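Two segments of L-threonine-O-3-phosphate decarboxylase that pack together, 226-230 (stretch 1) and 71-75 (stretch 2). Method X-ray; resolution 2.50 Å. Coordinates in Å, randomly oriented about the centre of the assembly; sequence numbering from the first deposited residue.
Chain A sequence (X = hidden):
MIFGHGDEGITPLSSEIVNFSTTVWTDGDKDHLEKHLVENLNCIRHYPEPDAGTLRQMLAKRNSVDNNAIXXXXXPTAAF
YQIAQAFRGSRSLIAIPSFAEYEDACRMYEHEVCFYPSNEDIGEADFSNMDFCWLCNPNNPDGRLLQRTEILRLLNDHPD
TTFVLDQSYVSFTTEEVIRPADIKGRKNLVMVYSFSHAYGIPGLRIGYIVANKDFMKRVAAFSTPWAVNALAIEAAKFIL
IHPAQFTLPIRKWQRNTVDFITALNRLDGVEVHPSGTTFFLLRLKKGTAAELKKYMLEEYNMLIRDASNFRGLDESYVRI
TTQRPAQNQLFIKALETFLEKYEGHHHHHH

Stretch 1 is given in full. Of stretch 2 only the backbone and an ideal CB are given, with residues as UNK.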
# COMPACT_ATOMS: atom_id res chain seq x y z
N TRP A 226 -7.99 -4.93 1.64
CA TRP A 226 -7.84 -3.94 0.58
C TRP A 226 -6.45 -3.25 0.62
O TRP A 226 -6.30 -2.05 0.32
CB TRP A 226 -8.97 -2.90 0.58
CG TRP A 226 -10.34 -3.41 0.93
CD1 TRP A 226 -11.18 -4.16 0.14
CD2 TRP A 226 -11.06 -3.14 2.14
NE1 TRP A 226 -12.37 -4.39 0.80
CE2 TRP A 226 -12.31 -3.79 2.04
CE3 TRP A 226 -10.75 -2.43 3.32
CZ2 TRP A 226 -13.27 -3.75 3.06
CZ3 TRP A 226 -11.67 -2.39 4.33
CH2 TRP A 226 -12.94 -3.05 4.19
N ALA A 227 -5.42 -4.02 0.97
CA ALA A 227 -4.03 -3.52 0.92
C ALA A 227 -3.43 -3.47 -0.50
O ALA A 227 -2.48 -2.72 -0.74
CB ALA A 227 -3.16 -4.34 1.82
N VAL A 228 -4.01 -4.26 -1.42
CA VAL A 228 -3.57 -4.28 -2.82
C VAL A 228 -4.60 -3.61 -3.73
O VAL A 228 -5.73 -4.11 -3.87
CB VAL A 228 -3.31 -5.74 -3.32
CG1 VAL A 228 -2.77 -5.72 -4.71
CG2 VAL A 228 -2.32 -6.45 -2.38
N ASN A 229 -4.22 -2.49 -4.34
CA ASN A 229 -5.17 -1.71 -5.09
C ASN A 229 -5.62 -2.38 -6.42
O ASN A 229 -4.96 -3.30 -6.93
CB ASN A 229 -4.64 -0.28 -5.32
CG ASN A 229 -3.47 -0.23 -6.31
OD1 ASN A 229 -3.67 -0.27 -7.52
ND2 ASN A 229 -2.22 -0.19 -5.78
N ALA A 230 -6.76 -1.90 -6.93
CA ALA A 230 -7.56 -2.58 -7.96
C ALA A 230 -6.90 -2.63 -9.31
O ALA A 230 -6.94 -3.66 -9.96
CB ALA A 230 -8.98 -1.92 -8.09
N UNK A 71 0.68 -14.83 -1.08
CA UNK A 71 0.08 -13.72 -0.40
C UNK A 71 0.47 -12.50 -1.22
O UNK A 71 1.65 -12.13 -1.27
CB UNK A 71 0.53 -13.62 1.06
N UNK A 72 -0.51 -11.94 -1.91
CA UNK A 72 -0.32 -10.74 -2.68
C UNK A 72 -0.07 -9.55 -1.76
O UNK A 72 -0.70 -9.40 -0.76
CB UNK A 72 -1.53 -10.49 -3.58
N UNK A 73 0.85 -8.69 -2.13
CA UNK A 73 1.30 -7.63 -1.26
C UNK A 73 1.26 -6.27 -1.99
O UNK A 73 1.18 -6.24 -3.20
CB UNK A 73 2.71 -7.93 -0.75
N UNK A 74 1.26 -5.17 -1.25
CA UNK A 74 1.32 -3.83 -1.82
C UNK A 74 2.75 -3.47 -2.28
O UNK A 74 3.32 -2.53 -1.75
CB UNK A 74 0.82 -2.81 -0.80
N UNK A 75 3.30 -4.18 -3.26
CA UNK A 75 4.69 -3.98 -3.64
C UNK A 75 5.60 -4.96 -2.91
O UNK A 75 5.21 -5.51 -1.89
CB UNK A 75 5.12 -2.54 -3.35

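Position 71 lies on an extended backbone (phi/psi -147/109), and its ideal CB has no atom of stretch 1 within 5.5 Å. Stretch 1 therefore sets no condition here, and any side chain compatible with a strand would suit. The residue is Leu 71, with chi1 t; its side chain is out of reach of stretch 1 and takes no part in the contact.

At position 72 the strand continues (phi/psi -69/139), and CA-to-CB points toward stretch 1. The ideal CB is 4.3 Å from Val 228 CG2, a methyl group that offers neither a charge nor a hydrogen-bonding atom. An apolar side chain is the natural match; valine, isoleucine, leucine or even alanine could supply carbon against carbon, while a polar group would find no partner on this methyl. The deposited residue is Val 72, chi1 t. Its CG1 comes to 3.7 Å from Val 228 CG2, an apolar contact at van der Waals distance, and this is where the two side chains meet.

Position 73 reverses the direction: CA-to-CB points away, as expected for the next residue of a strand, and the ideal CB is 5.5 Å from Val 228 CG2. What faces stretch 1 is backbone, with the carbonyl O of 73 at 3.6 Å from Val 228 CG2. Because that contact does not depend on the side chain, many residues would serve, beta-branched ones being favoured by the extended angles (-130/161). Thr 73 is found, chi1 t, its side chain making no close contact with stretch 1.

Position 74 marks the end of the extended run, at phi/psi -77/64, and has the closest CA-to-CA approach: the CA of 74 is 5.0 Å from Val 228 CA. The CB points sideways, and in its ideal place is 3.3 Å from Ala 227 O and 5.1 Å from Val 228 CA, so there is little room for branching directly against that carbonyl. To one side of it, the amide of Asn 229 offers ND2 as a donor. A small residue would fit, as would a polar one able to extend alongside the carbonyl; Asn, Asp, Ser or Gln are plausible, and the visible atoms do not separate them. The residue is Asn 74, with chi1 t carrying the amide on from CB, which sits 3.4 Å from Ala 227 O. Its OD1 stops 4.2 Å from Asn 229 ND2, too far for a direct hydrogen bond, and a water closes the gap: the water O accepts from Asn 229 ND2 at 2.8 Å and lies 2.9 Å from Asn 74 OD1, to which it can donate. Asn 74 ND2 is hydrogen-bonded elsewhere in the structure.

Position 75 has nothing of stretch 1 within 5.5 Å of its ideal CB, so the backbone decides. At phi/psi 94/159 a CB would be jammed against the carbonyl O of the preceding residue, which calls for glycine. Gly 75 is the residue, and its N makes a weak hydrogen bond to Thr 73 O (3.0 Å).

Stretch 2 71-75: LVTNG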
# COMPACT_ATOMS: atom_id res chain seq x y z
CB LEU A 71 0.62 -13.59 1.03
CG LEU A 71 0.18 -12.29 1.72
CD1 LEU A 71 -1.11 -12.46 2.43
CD2 LEU A 71 1.24 -11.78 2.68
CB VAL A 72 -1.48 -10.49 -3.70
CG1 VAL A 72 -1.22 -9.26 -4.57
CG2 VAL A 72 -1.69 -11.72 -4.57
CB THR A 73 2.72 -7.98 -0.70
OG1 THR A 73 2.93 -7.26 0.50
CG2 THR A 73 3.80 -7.65 -1.70
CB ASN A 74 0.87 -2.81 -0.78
CG ASN A 74 0.59 -1.42 -1.34
OD1 ASN A 74 0.22 -1.25 -2.47
ND2 ASN A 74 0.71 -0.41 -0.48
O HOH W 1 -1.82 0.72 -3.11
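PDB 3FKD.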